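Local coordinates for protein possible metal-dependent hydrolase (Veillonella parvula, PDB 3RPC) that probably acts as a metal-dependent hydrolase of the metallo-beta-lactamase superfamily, holding two zinc ions at its presumed active site, at residues D34-F39 and W78-I83; T14-I19 and T23-P28; K242-N247 and V253-D258. All coordinates share one frame; numbering follows the deposited sequence.

Along the chain contact 2 comes first, then contact 1, then contact 3, each closing before the next opens. Contact 2 is a hairpin inside one mixed sheet. Contact 3 joins helix 237-246 and strand 253-254 of a beta-alpha-beta unit, at the edge of the other sheet within this chain. Contact 1 joins a loop to the start of helix 80-85. The centres of contacts 1 and 2 are about 18 Å apart, yet they touch where Ala82 CB lies 3.3 Å from Pro28 O. Contact 3 is centred about 27 Å from contact 1 and about 21 Å from contact 2. The side chain of Asp27 in contact 2 is about 7 Å from a zinc ion, that of Asp79 in contact 1 about 12 Å.

Contact 1: residues D34-F39 and W78-I83; sequences DTYPGF and WDDTAI
Tyr36 directs its ring at the start of helix 80-85, and its hydroxyl stops just short of Asp79 and Asp80: Tyr36 OH lies 4.3 Å from Asp80 CB. With CG anti to its own carbonyl carbon (chi1 -62°), the side chain is carried from the loop towards the helix, and Thr35 CG2 rests over one ring face, offset towards the rim. The carboxylate oxygen Asp79 OD2 sits at the ring edge, near its plane. Two waters fill the step between phenol and helix. Water 1 lies 2.6 Å from Tyr36 OH. It donates to Asp79 OD2 over 2.7 Å and also accepts from Thr81 N. Water 2 lies 3.0 Å from Tyr36 OH. Its other partner is Asp80 N, from which it accepts at 2.8 Å. A tyrosine suits this place because its long, rigid ring brings a single polar atom to both waters.

Asp79 is the N-cap. Its OD1 accepts from Ala82 N over 3.0 Å, with the donor 50° out of the carboxylate plane, and also from Leu30 N; a weak bond from Ala31 N reaches OD2. The short, two-oxygen side chain of aspartate can thus cap the helix and also accept from the backbone of the loop at Leu30. The Tyr36 backbone belongs to a classic beta bulge, in which it and Thr35 face Met49. The helix follows closely on the zinc ligands Asp76 and His77, although the Asp79 side chain is about 12 Å from a zinc ion.

The chemistry implies a helix start completed partly by two bound waters: the amides of Asp80 and Thr81 are met by water and that of Ala82 by carboxylate. No direct hydrogen bond joins Tyr36 to the other segment; its polar links to it run through the two waters. The helix end would probably stabilise negative charge on Asp79.

Contact 2: residues T14-I19 and T23-P28; sequences TGKLTI and TFLIDP
Leu17 and Phe24 face each other as a hydrogen-bonded pair in the antiparallel beta hairpin of strands 14-19 and 22-26, part of a mixed sheet in this metallo-beta-lactamase fold. The two amides of the pair bond reciprocally: Leu17 N reaches Phe24 O at 2.9 Å, and Phe24 N returns to Leu17 O at 2.8 Å.

The face bearing Leu17, Phe24 and Ile26 is the tightly packed one. Ile26 CD1 closes on Leu17 CB at 3.9 Å, the isoleucine reaching along the strands beside Gly15, which has no side chain to compete. Farther out, Phe155 of strand 152-156 meets both Phe24 and Leu17, so large apolar groups suit this side, where the two sheets pack together.

The opposite face is looser and partly reached by solvent around Lys16 and Thr18. Thr18 OG1 and Thr23 OG1 lie 2.8 Å apart across a non-hydrogen-bonded pair; the two hydroxyls of these compact beta-branched residues share one hydrogen bond, in which either could be the donor. The aliphatic part of Lys16 lies over Leu25 and Thr23, Lys16 CG 4.0 Å from Leu25 CD1; a bend at chi3 (68°) turns the chain before its NZ binds Leu61 O.

At the far end the chain leaves the strand towards the metals: Asp27 OD2 accepts from Thr71 OG1 and from ND1 of the zinc ligand His77, placing Asp27 in the second shell. Just there Thr14 OG1 donates to Asp27 O over 2.7 Å, tilted 31° from the carbonyl plane, while accepting from Phe29 N.

Contact 3: residues K242-N247 and V253-D258; sequences KFIKGN and VAVPED
Ile244, from the last turn of helix 237-246, fits both of its branches against Val253 and Val255 on the strand side. It has the most surface buried here. Ile244 CG2 lies against the branched head of Val253, 4.0 Å from Val253 CB. The longer branch passes beyond: with Ile244 CG1 between the backbone N and the carbonyl carbon (chi1 64°) and the chain extended, Ile244 CD1 comes within 3.6 Å of Val253 O and 4.0 Å of Val255 CG2. One isoleucine thereby bridges two valines that point the same way on alternate residues, Ala254 between them turning from the helix.

Both methyls of Val253 lie near Ile244 CG2. From helix 207-216, Ile210 touches Ile244 and Val253 too, giving an apolar layer. The packing belongs to the beta-alpha-beta unit of strand 221-225, helix 237-246 and strand 253-254, where Ala254 pairs with the neighbouring strand.

No hydrogen bond crosses between the segments. Between them the contact is made by apolar side chains, consistent with packing driven by burial of apolar surface, while polar fastening comes from Arg241 and Arg237 of the same helix, which bond Val255 O and Pro256 O and make salt bridges to Glu257 and Asp258, respectively.

Contact 1: residues D34-F39 and W78-I83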
ATOM      1  N   ASP A  34     -30.156   3.884 -14.660  1.00 20.76           N
ATOM      2  CA  ASP A  34     -29.825   4.684 -15.843  1.00 20.46           C
ATOM      3  C   ASP A  34     -29.606   6.176 -15.586  1.00 24.88           C
ATOM      4  O   ASP A  34     -29.638   6.984 -16.509  1.00 27.38           O
ATOM      5  CB  ASP A  34     -30.855   4.457 -16.966  1.00 24.99           C
ATOM      6  CG  ASP A  34     -30.731   3.080 -17.600  1.00 31.50           C
ATOM      7  OD1 ASP A  34     -29.729   2.389 -17.320  1.00 29.08           O
ATOM      8  OD2 ASP A  34     -31.623   2.692 -18.386  1.00 31.94           O
ATOM      9  N   THR A  35     -29.359   6.534 -14.331  1.00 21.14           N
ATOM     10  CA  THR A  35     -29.102   7.924 -13.983  1.00 19.73           C
ATOM     11  C   THR A  35     -27.900   8.516 -14.713  1.00 23.88           C
ATOM     12  O   THR A  35     -27.861   9.713 -14.990  1.00 23.72           O
ATOM     13  CB  THR A  35     -28.963   8.091 -12.447  1.00 19.62           C
ATOM     14  OG1 THR A  35     -30.228   7.799 -11.833  1.00 20.79           O
ATOM     15  CG2 THR A  35     -28.538   9.504 -12.079  1.00 20.37           C
ATOM     16  N   TYR A  36     -26.923   7.673 -15.044  1.00 19.98           N
ATOM     17  CA  TYR A  36     -25.663   8.152 -15.599  1.00 20.82           C
ATOM     18  C   TYR A  36     -25.319   7.470 -16.921  1.00 24.51           C
ATOM     19  O   TYR A  36     -25.722   6.333 -17.158  1.00 24.87           O
ATOM     20  CB  TYR A  36     -24.525   7.896 -14.608  1.00 21.63           C
ATOM     21  CG  TYR A  36     -24.679   8.627 -13.300  1.00 23.95           C
ATOM     22  CD1 TYR A  36     -24.411   9.986 -13.213  1.00 25.19           C
ATOM     23  CD2 TYR A  36     -25.078   7.958 -12.147  1.00 22.46           C
ATOM     24  CE1 TYR A  36     -24.545  10.670 -12.020  1.00 24.98           C
ATOM     25  CE2 TYR A  36     -25.208   8.633 -10.939  1.00 20.25           C
ATOM     26  CZ  TYR A  36     -24.945   9.990 -10.891  1.00 25.86           C
ATOM     27  OH  TYR A  36     -25.077  10.672  -9.709  1.00 26.02           O
ATOM     28  N   PRO A  37     -24.565   8.170 -17.780  1.00 25.39           N
ATOM     29  CA  PRO A  37     -23.969   7.540 -18.961  1.00 26.21           C
ATOM     30  C   PRO A  37     -22.894   6.588 -18.473  1.00 24.56           C
ATOM     31  O   PRO A  37     -22.417   6.761 -17.357  1.00 24.67           O
ATOM     32  CB  PRO A  37     -23.284   8.710 -19.681  1.00 29.00           C
ATOM     33  CG  PRO A  37     -23.789   9.956 -19.022  1.00 35.82           C
ATOM     34  CD  PRO A  37     -24.147   9.571 -17.628  1.00 26.36           C
ATOM     35  N   GLY A  38     -22.498   5.618 -19.290  1.00 22.50           N
ATOM     36  CA  GLY A  38     -21.386   4.749 -18.934  1.00 22.23           C
ATOM     37  C   GLY A  38     -20.110   5.544 -18.753  1.00 21.06           C
ATOM     38  O   GLY A  38     -19.974   6.634 -19.324  1.00 27.02           O
ATOM     39  N   PHE A  39     -19.170   5.020 -17.966  1.00 20.90           N
ATOM     40  CA  PHE A  39     -17.903   5.705 -17.727  1.00 21.96           C
ATOM     41  C   PHE A  39     -17.163   5.926 -19.042  1.00 25.06           C
ATOM     42  O   PHE A  39     -17.013   5.003 -19.838  1.00 25.48           O
ATOM     43  CB  PHE A  39     -17.007   4.917 -16.765  1.00 24.09           C
ATOM     44  CG  PHE A  39     -17.503   4.889 -15.345  1.00 23.71           C
ATOM     45  CD1 PHE A  39     -17.525   6.044 -14.579  1.00 29.93           C
ATOM     46  CD2 PHE A  39     -17.943   3.705 -14.775  1.00 24.65           C
ATOM     47  CE1 PHE A  39     -17.982   6.018 -13.272  1.00 29.23           C
ATOM     48  CE2 PHE A  39     -18.397   3.668 -13.468  1.00 22.12           C
ATOM     49  CZ  PHE A  39     -18.422   4.828 -12.714  1.00 26.65           C
ATOM     50  N   TRP A  78     -19.982   5.945  -4.030  1.00 15.64           N
ATOM     51  CA  TRP A  78     -20.370   7.127  -3.264  1.00 15.18           C
ATOM     52  C   TRP A  78     -20.954   8.131  -4.243  1.00 16.31           C
ATOM     53  O   TRP A  78     -20.230   8.710  -5.058  1.00 18.37           O
ATOM     54  CB  TRP A  78     -19.157   7.740  -2.546  1.00 15.51           C
ATOM     55  CG  TRP A  78     -19.482   8.932  -1.684  1.00 16.10           C
ATOM     56  CD1 TRP A  78     -19.123  10.231  -1.905  1.00 17.31           C
ATOM     57  CD2 TRP A  78     -20.226   8.921  -0.464  1.00 17.69           C
ATOM     58  NE1 TRP A  78     -19.606  11.034  -0.894  1.00 17.24           N
ATOM     59  CE2 TRP A  78     -20.289  10.251   0.002  1.00 18.53           C
ATOM     60  CE3 TRP A  78     -20.856   7.914   0.273  1.00 16.68           C
ATOM     61  CZ2 TRP A  78     -20.955  10.598   1.182  1.00 17.53           C
ATOM     62  CZ3 TRP A  78     -21.518   8.257   1.438  1.00 16.69           C
ATOM     63  CH2 TRP A  78     -21.562   9.591   1.882  1.00 16.79           C
ATOM     64  N   ASP A  79     -22.267   8.318  -4.204  1.00 17.01           N
ATOM     65  CA  ASP A  79     -22.891   9.166  -5.219  1.00 18.99           C
ATOM     66  C   ASP A  79     -23.797  10.237  -4.620  1.00 19.87           C
ATOM     67  O   ASP A  79     -24.040  10.252  -3.408  1.00 17.70           O
ATOM     68  CB  ASP A  79     -23.626   8.330  -6.287  1.00 17.61           C
ATOM     69  CG  ASP A  79     -24.921   7.713  -5.783  1.00 19.03           C
ATOM     70  OD1 ASP A  79     -25.068   7.483  -4.559  1.00 16.79           O
ATOM     71  OD2 ASP A  79     -25.789   7.433  -6.645  1.00 19.38           O
ATOM     72  N   ASP A  80     -24.271  11.138  -5.478  1.00 19.06           N
ATOM     73  CA  ASP A  80     -25.146  12.223  -5.038  1.00 18.40           C
ATOM     74  C   ASP A  80     -26.381  11.709  -4.310  1.00 16.58           C
ATOM     75  O   ASP A  80     -26.795  12.285  -3.306  1.00 19.02           O
ATOM     76  CB  ASP A  80     -25.556  13.096  -6.223  1.00 23.03           C
ATOM     77  CG  ASP A  80     -24.475  14.083  -6.621  1.00 37.62           C
ATOM     78  OD1 ASP A  80     -23.540  14.294  -5.818  1.00 37.05           O
ATOM     79  OD2 ASP A  80     -24.567  14.656  -7.730  1.00 41.41           O
ATOM     80  N   THR A  81     -26.954  10.617  -4.798  1.00 18.20           N
ATOM     81  CA  THR A  81     -28.134  10.066  -4.146  1.00 17.32           C
ATOM     82  C   THR A  81     -27.810   9.674  -2.712  1.00 18.20           C
ATOM     83  O   THR A  81     -28.571   9.970  -1.793  1.00 19.26           O
ATOM     84  CB  THR A  81     -28.698   8.868  -4.905  1.00 17.55           C
ATOM     85  OG1 THR A  81     -29.018   9.266  -6.245  1.00 19.44           O
ATOM     86  CG2 THR A  81     -29.943   8.340  -4.206  1.00 16.12           C
ATOM     87  N   ALA A  82     -26.667   9.023  -2.517  1.00 17.78           N
ATOM     88  CA  ALA A  82     -26.231   8.678  -1.171  1.00 17.64           C
ATOM     89  C   ALA A  82     -26.020   9.927  -0.326  1.00 20.10           C
ATOM     90  O   ALA A  82     -26.472   9.998   0.810  1.00 18.67           O
ATOM     91  CB  ALA A  82     -24.953   7.851  -1.226  1.00 18.11           C
ATOM     92  N   ILE A  83     -25.315  10.907  -0.882  1.00 18.59           N
ATOM     93  CA  ILE A  83     -25.034  12.144  -0.154  1.00 18.97           C
ATOM     94  C   ILE A  83     -26.321  12.788   0.356  1.00 21.92           C
ATOM     95  O   ILE A  83     -26.378  13.286   1.486  1.00 21.53           O
ATOM     96  CB  ILE A  83     -24.255  13.137  -1.032  1.00 19.19           C
ATOM     97  CG1 ILE A  83     -22.819  12.640  -1.239  1.00 19.71           C
ATOM     98  CG2 ILE A  83     -24.243  14.534  -0.399  1.00 22.32           C
ATOM     99  CD1 ILE A  83     -22.189  13.147  -2.519  1.00 21.02           C
TER
HETATM  100  O   HOH W   1     -26.552   9.765  -7.727  1.00 23.60           O
HETATM  101  O   HOH W   2     -22.881  11.677  -7.868  1.00 32.83           O

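Contact 2: residues T14-I19 and T23-P28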
ATOM      1  N   THR A  14     -22.388  -2.035  -3.045  1.00 14.81           N
ATOM      2  CA  THR A  14     -23.156  -1.530  -1.913  1.00 16.14           C
ATOM      3  C   THR A  14     -23.774  -2.700  -1.167  1.00 15.52           C
ATOM      4  O   THR A  14     -24.415  -3.554  -1.768  1.00 16.01           O
ATOM      5  CB  THR A  14     -24.278  -0.580  -2.375  1.00 15.02           C
ATOM      6  OG1 THR A  14     -23.722   0.480  -3.159  1.00 15.56           O
ATOM      7  CG2 THR A  14     -25.039   0.014  -1.178  1.00 15.04           C
ATOM      8  N   GLY A  15     -23.578  -2.729   0.146  1.00 16.29           N
ATOM      9  CA  GLY A  15     -24.124  -3.786   0.977  1.00 15.59           C
ATOM     10  C   GLY A  15     -24.306  -3.298   2.396  1.00 16.15           C
ATOM     11  O   GLY A  15     -23.849  -2.209   2.738  1.00 16.64           O
ATOM     12  N   LYS A  16     -24.988  -4.092   3.213  1.00 16.40           N
ATOM     13  CA  LYS A  16     -25.132  -3.793   4.632  1.00 17.51           C
ATOM     14  C   LYS A  16     -24.561  -4.959   5.427  1.00 17.28           C
ATOM     15  O   LYS A  16     -25.044  -6.093   5.321  1.00 18.55           O
ATOM     16  CB  LYS A  16     -26.603  -3.544   4.999  1.00 19.65           C
ATOM     17  CG  LYS A  16     -27.197  -2.298   4.334  1.00 19.47           C
ATOM     18  CD  LYS A  16     -28.735  -2.259   4.430  1.00 25.46           C
ATOM     19  CE  LYS A  16     -29.214  -2.062   5.848  1.00 27.43           C
ATOM     20  NZ  LYS A  16     -30.707  -1.934   5.851  1.00 21.47           N
ATOM     21  N   LEU A  17     -23.510  -4.677   6.194  1.00 16.90           N
ATOM     22  CA  LEU A  17     -22.835  -5.681   6.996  1.00 16.81           C
ATOM     23  C   LEU A  17     -23.233  -5.489   8.442  1.00 17.13           C
ATOM     24  O   LEU A  17     -22.952  -4.450   9.039  1.00 18.50           O
ATOM     25  CB  LEU A  17     -21.316  -5.543   6.855  1.00 17.41           C
ATOM     26  CG  LEU A  17     -20.460  -6.475   7.716  1.00 17.47           C
ATOM     27  CD1 LEU A  17     -20.693  -7.929   7.309  1.00 18.45           C
ATOM     28  CD2 LEU A  17     -18.975  -6.124   7.600  1.00 17.20           C
ATOM     29  N   THR A  18     -23.898  -6.487   9.007  1.00 16.40           N
ATOM     30  CA  THR A  18     -24.315  -6.392  10.404  1.00 19.11           C
ATOM     31  C   THR A  18     -23.434  -7.296  11.227  1.00 21.82           C
ATOM     32  O   THR A  18     -23.295  -8.480  10.927  1.00 21.80           O
ATOM     33  CB  THR A  18     -25.777  -6.818  10.613  1.00 17.67           C
ATOM     34  OG1 THR A  18     -26.648  -5.978   9.844  1.00 20.04           O
ATOM     35  CG2 THR A  18     -26.147  -6.709  12.094  1.00 20.99           C
ATOM     36  N   ILE A  19     -22.827  -6.729  12.260  1.00 21.43           N
ATOM     37  CA  ILE A  19     -21.995  -7.490  13.174  1.00 20.76           C
ATOM     38  C   ILE A  19     -22.460  -7.059  14.545  1.00 23.87           C
ATOM     39  O   ILE A  19     -22.407  -5.874  14.875  1.00 24.84           O
ATOM     40  CB  ILE A  19     -20.508  -7.157  13.012  1.00 24.27           C
ATOM     41  CG1 ILE A  19     -20.030  -7.486  11.602  1.00 22.90           C
ATOM     42  CG2 ILE A  19     -19.672  -7.921  14.032  1.00 29.04           C
ATOM     43  CD1 ILE A  19     -18.587  -7.045  11.347  1.00 27.36           C
ATOM     44  N   THR A  23     -24.792  -2.072  12.193  1.00 17.73           N
ATOM     45  CA  THR A  23     -24.923  -2.296  10.762  1.00 19.06           C
ATOM     46  C   THR A  23     -24.176  -1.220   9.977  1.00 19.41           C
ATOM     47  O   THR A  23     -24.471  -0.036  10.102  1.00 19.26           O
ATOM     48  CB  THR A  23     -26.395  -2.332  10.334  1.00 19.49           C
ATOM     49  OG1 THR A  23     -27.038  -3.464  10.937  1.00 21.23           O
ATOM     50  CG2 THR A  23     -26.520  -2.441   8.821  1.00 21.43           C
ATOM     51  N   PHE A  24     -23.215  -1.652   9.164  1.00 16.92           N
ATOM     52  CA  PHE A  24     -22.456  -0.772   8.300  1.00 16.68           C
ATOM     53  C   PHE A  24     -23.046  -0.763   6.901  1.00 17.99           C
ATOM     54  O   PHE A  24     -23.156  -1.816   6.264  1.00 17.88           O
ATOM     55  CB  PHE A  24     -21.005  -1.264   8.183  1.00 16.13           C
ATOM     56  CG  PHE A  24     -20.256  -1.299   9.485  1.00 16.33           C
ATOM     57  CD1 PHE A  24     -19.637  -0.154   9.977  1.00 18.42           C
ATOM     58  CD2 PHE A  24     -20.150  -2.476  10.211  1.00 18.25           C
ATOM     59  CE1 PHE A  24     -18.930  -0.182  11.173  1.00 18.06           C
ATOM     60  CE2 PHE A  24     -19.441  -2.515  11.414  1.00 18.31           C
ATOM     61  CZ  PHE A  24     -18.828  -1.367  11.889  1.00 19.42           C
ATOM     62  N   LEU A  25     -23.399   0.423   6.415  1.00 16.97           N
ATOM     63  CA  LEU A  25     -23.715   0.600   5.003  1.00 15.83           C
ATOM     64  C   LEU A  25     -22.399   0.821   4.265  1.00 15.30           C
ATOM     65  O   LEU A  25     -21.681   1.790   4.525  1.00 16.92           O
ATOM     66  CB  LEU A  25     -24.666   1.795   4.818  1.00 16.62           C
ATOM     67  CG  LEU A  25     -24.993   2.174   3.373  1.00 15.63           C
ATOM     68  CD1 LEU A  25     -25.722   1.045   2.672  1.00 17.15           C
ATOM     69  CD2 LEU A  25     -25.836   3.458   3.315  1.00 16.80           C
ATOM     70  N   ILE A  26     -22.094  -0.103   3.360  1.00 15.17           N
ATOM     71  CA  ILE A  26     -20.824  -0.098   2.640  1.00 14.99           C
ATOM     72  C   ILE A  26     -20.977   0.487   1.237  1.00 15.81           C
ATOM     73  O   ILE A  26     -21.882   0.104   0.490  1.00 15.76           O
ATOM     74  CB  ILE A  26     -20.275  -1.528   2.552  1.00 15.73           C
ATOM     75  CG1 ILE A  26     -19.853  -2.006   3.943  1.00 18.48           C
ATOM     76  CG2 ILE A  26     -19.094  -1.602   1.581  1.00 15.43           C
ATOM     77  CD1 ILE A  26     -19.613  -3.504   4.032  1.00 19.53           C
ATOM     78  N   ASP A  27     -20.096   1.437   0.915  1.00 15.69           N
ATOM     79  CA  ASP A  27     -19.939   1.983  -0.434  1.00 14.62           C
ATOM     80  C   ASP A  27     -21.271   2.255  -1.141  1.00 15.09           C
ATOM     81  O   ASP A  27     -21.541   1.695  -2.207  1.00 15.53           O
ATOM     82  CB  ASP A  27     -19.048   1.052  -1.271  1.00 15.14           C
ATOM     83  CG  ASP A  27     -17.585   1.106  -0.838  1.00 17.65           C
ATOM     84  OD1 ASP A  27     -17.278   1.768   0.168  1.00 16.52           O
ATOM     85  OD2 ASP A  27     -16.739   0.465  -1.498  1.00 16.05           O
ATOM     86  N   PRO A  28     -22.085   3.154  -0.572  1.00 14.47           N
ATOM     87  CA  PRO A  28     -23.429   3.399  -1.112  1.00 16.00           C
ATOM     88  C   PRO A  28     -23.435   4.211  -2.409  1.00 14.11           C
ATOM     89  O   PRO A  28     -23.076   5.397  -2.418  1.00 15.73           O
ATOM     90  CB  PRO A  28     -24.106   4.191   0.012  1.00 15.21           C
ATOM     91  CG  PRO A  28     -22.970   4.948   0.625  1.00 15.28           C
ATOM     92  CD  PRO A  28     -21.832   3.960   0.636  1.00 14.48           C
TER

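Contact 3: residues K242-N247 and V253-D258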
ATOM      1  N   LYS A 242     -20.686 -19.842 -13.824  1.00 14.55           N
ATOM      2  CA  LYS A 242     -20.140 -20.886 -14.694  1.00 13.86           C
ATOM      3  C   LYS A 242     -18.758 -21.316 -14.202  1.00 16.01           C
ATOM      4  O   LYS A 242     -18.433 -22.506 -14.143  1.00 16.14           O
ATOM      5  CB  LYS A 242     -20.041 -20.387 -16.141  1.00 17.47           C
ATOM      6  CG  LYS A 242     -19.512 -21.456 -17.113  1.00 17.66           C
ATOM      7  CD  LYS A 242     -19.655 -21.050 -18.583  1.00 18.91           C
ATOM      8  CE  LYS A 242     -18.803 -19.840 -18.937  1.00 19.91           C
ATOM      9  NZ  LYS A 242     -18.781 -19.617 -20.435  1.00 18.59           N
ATOM     10  N   PHE A 243     -17.952 -20.334 -13.831  1.00 15.00           N
ATOM     11  CA  PHE A 243     -16.585 -20.586 -13.412  1.00 13.81           C
ATOM     12  C   PHE A 243     -16.551 -21.399 -12.125  1.00 14.46           C
ATOM     13  O   PHE A 243     -15.806 -22.379 -12.022  1.00 15.10           O
ATOM     14  CB  PHE A 243     -15.865 -19.247 -13.228  1.00 16.11           C
ATOM     15  CG  PHE A 243     -14.465 -19.364 -12.700  1.00 15.13           C
ATOM     16  CD1 PHE A 243     -13.408 -19.585 -13.559  1.00 15.53           C
ATOM     17  CD2 PHE A 243     -14.216 -19.223 -11.343  1.00 15.68           C
ATOM     18  CE1 PHE A 243     -12.110 -19.680 -13.069  1.00 14.38           C
ATOM     19  CE2 PHE A 243     -12.916 -19.328 -10.842  1.00 16.44           C
ATOM     20  CZ  PHE A 243     -11.870 -19.546 -11.709  1.00 15.96           C
ATOM     21  N   ILE A 244     -17.318 -20.988 -11.121  1.00 15.20           N
ATOM     22  CA  ILE A 244     -17.270 -21.709  -9.853  1.00 14.36           C
ATOM     23  C   ILE A 244     -17.876 -23.109  -9.960  1.00 14.38           C
ATOM     24  O   ILE A 244     -17.427 -24.045  -9.295  1.00 16.91           O
ATOM     25  CB  ILE A 244     -17.870 -20.892  -8.672  1.00 14.95           C
ATOM     26  CG1 ILE A 244     -19.364 -20.617  -8.876  1.00 13.94           C
ATOM     27  CG2 ILE A 244     -17.069 -19.587  -8.492  1.00 15.64           C
ATOM     28  CD1 ILE A 244     -20.003 -19.825  -7.722  1.00 16.45           C
ATOM     29  N   LYS A 245     -18.892 -23.263 -10.806  1.00 15.41           N
ATOM     30  CA  LYS A 245     -19.424 -24.592 -11.064  1.00 15.96           C
ATOM     31  C   LYS A 245     -18.371 -25.487 -11.729  1.00 15.68           C
ATOM     32  O   LYS A 245     -18.099 -26.598 -11.262  1.00 16.87           O
ATOM     33  CB  LYS A 245     -20.681 -24.508 -11.938  1.00 16.25           C
ATOM     34  CG  LYS A 245     -21.374 -25.842 -12.152  1.00 21.51           C
ATOM     35  CD  LYS A 245     -22.683 -25.652 -12.916  1.00 23.44           C
ATOM     36  CE  LYS A 245     -23.320 -26.986 -13.263  1.00 29.92           C
ATOM     37  NZ  LYS A 245     -23.622 -27.783 -12.046  1.00 37.52           N
ATOM     38  N   GLY A 246     -17.749 -24.994 -12.797  1.00 15.29           N
ATOM     39  CA  GLY A 246     -16.783 -25.794 -13.537  1.00 16.12           C
ATOM     40  C   GLY A 246     -15.550 -26.160 -12.725  1.00 17.87           C
ATOM     41  O   GLY A 246     -14.897 -27.166 -13.005  1.00 16.20           O
ATOM     42  N   ASN A 247     -15.223 -25.341 -11.728  1.00 15.72           N
ATOM     43  CA  ASN A 247     -14.084 -25.607 -10.857  1.00 16.16           C
ATOM     44  C   ASN A 247     -14.442 -26.273  -9.535  1.00 15.10           C
ATOM     45  O   ASN A 247     -13.575 -26.475  -8.676  1.00 16.76           O
ATOM     46  CB  ASN A 247     -13.281 -24.335 -10.606  1.00 15.45           C
ATOM     47  CG  ASN A 247     -12.448 -23.950 -11.793  1.00 14.99           C
ATOM     48  OD1 ASN A 247     -11.518 -24.672 -12.154  1.00 17.14           O
ATOM     49  ND2 ASN A 247     -12.773 -22.827 -12.418  1.00 16.07           N
ATOM     50  N   VAL A 253     -17.912 -20.253  -2.637  1.00 14.96           N
ATOM     51  CA  VAL A 253     -18.161 -18.936  -3.221  1.00 15.43           C
ATOM     52  C   VAL A 253     -19.646 -18.652  -3.403  1.00 18.51           C
ATOM     53  O   VAL A 253     -20.336 -19.359  -4.152  1.00 20.93           O
ATOM     54  CB  VAL A 253     -17.498 -18.801  -4.605  1.00 16.07           C
ATOM     55  CG1 VAL A 253     -17.722 -17.387  -5.162  1.00 17.59           C
ATOM     56  CG2 VAL A 253     -16.002 -19.124  -4.513  1.00 16.43           C
ATOM     57  N   ALA A 254     -20.128 -17.615  -2.721  1.00 15.50           N
ATOM     58  CA  ALA A 254     -21.506 -17.156  -2.880  1.00 17.41           C
ATOM     59  C   ALA A 254     -21.548 -16.020  -3.892  1.00 18.07           C
ATOM     60  O   ALA A 254     -20.637 -15.188  -3.950  1.00 16.96           O
ATOM     61  CB  ALA A 254     -22.064 -16.693  -1.550  1.00 17.22           C
ATOM     62  N   VAL A 255     -22.608 -15.994  -4.690  1.00 16.13           N
ATOM     63  CA  VAL A 255     -22.852 -14.907  -5.632  1.00 14.99           C
ATOM     64  C   VAL A 255     -24.246 -14.365  -5.336  1.00 18.56           C
ATOM     65  O   VAL A 255     -25.224 -14.756  -5.977  1.00 18.55           O
ATOM     66  CB  VAL A 255     -22.773 -15.393  -7.092  1.00 15.88           C
ATOM     67  CG1 VAL A 255     -22.888 -14.221  -8.052  1.00 16.82           C
ATOM     68  CG2 VAL A 255     -21.471 -16.161  -7.329  1.00 18.03           C
ATOM     69  N   PRO A 256     -24.352 -13.480  -4.337  1.00 16.70           N
ATOM     70  CA  PRO A 256     -25.701 -13.073  -3.920  1.00 16.92           C
ATOM     71  C   PRO A 256     -26.403 -12.197  -4.944  1.00 17.67           C
ATOM     72  O   PRO A 256     -25.768 -11.403  -5.635  1.00 16.63           O
ATOM     73  CB  PRO A 256     -25.444 -12.269  -2.642  1.00 15.48           C
ATOM     74  CG  PRO A 256     -24.032 -11.732  -2.836  1.00 15.45           C
ATOM     75  CD  PRO A 256     -23.304 -12.880  -3.495  1.00 16.82           C
ATOM     76  N   GLU A 257     -27.722 -12.346  -5.030  1.00 16.81           N
ATOM     77  CA  GLU A 257     -28.526 -11.426  -5.807  1.00 17.95           C
ATOM     78  C   GLU A 257     -28.624 -10.093  -5.073  1.00 16.17           C
ATOM     79  O   GLU A 257     -28.399 -10.009  -3.865  1.00 16.88           O
ATOM     80  CB  GLU A 257     -29.933 -11.988  -6.000  1.00 17.34           C
ATOM     81  CG  GLU A 257     -29.978 -13.316  -6.739  1.00 20.73           C
ATOM     82  CD  GLU A 257     -29.515 -13.218  -8.175  1.00 24.91           C
ATOM     83  OE1 GLU A 257     -29.574 -12.127  -8.768  1.00 28.17           O
ATOM     84  OE2 GLU A 257     -29.080 -14.249  -8.727  1.00 28.60           O
ATOM     85  N   ASP A 258     -28.981  -9.052  -5.811  1.00 17.41           N
ATOM     86  CA  ASP A 258     -29.269  -7.771  -5.187  1.00 17.87           C
ATOM     87  C   ASP A 258     -30.410  -7.977  -4.203  1.00 18.47           C
ATOM     88  O   ASP A 258     -31.466  -8.488  -4.587  1.00 18.71           O
ATOM     89  CB  ASP A 258     -29.679  -6.751  -6.246  1.00 16.04           C
ATOM     90  CG  ASP A 258     -28.513  -6.297  -7.122  1.00 16.92           C
ATOM     91  OD1 ASP A 258     -27.361  -6.741  -6.902  1.00 18.44           O
ATOM     92  OD2 ASP A 258     -28.753  -5.468  -8.028  1.00 19.14           O
TER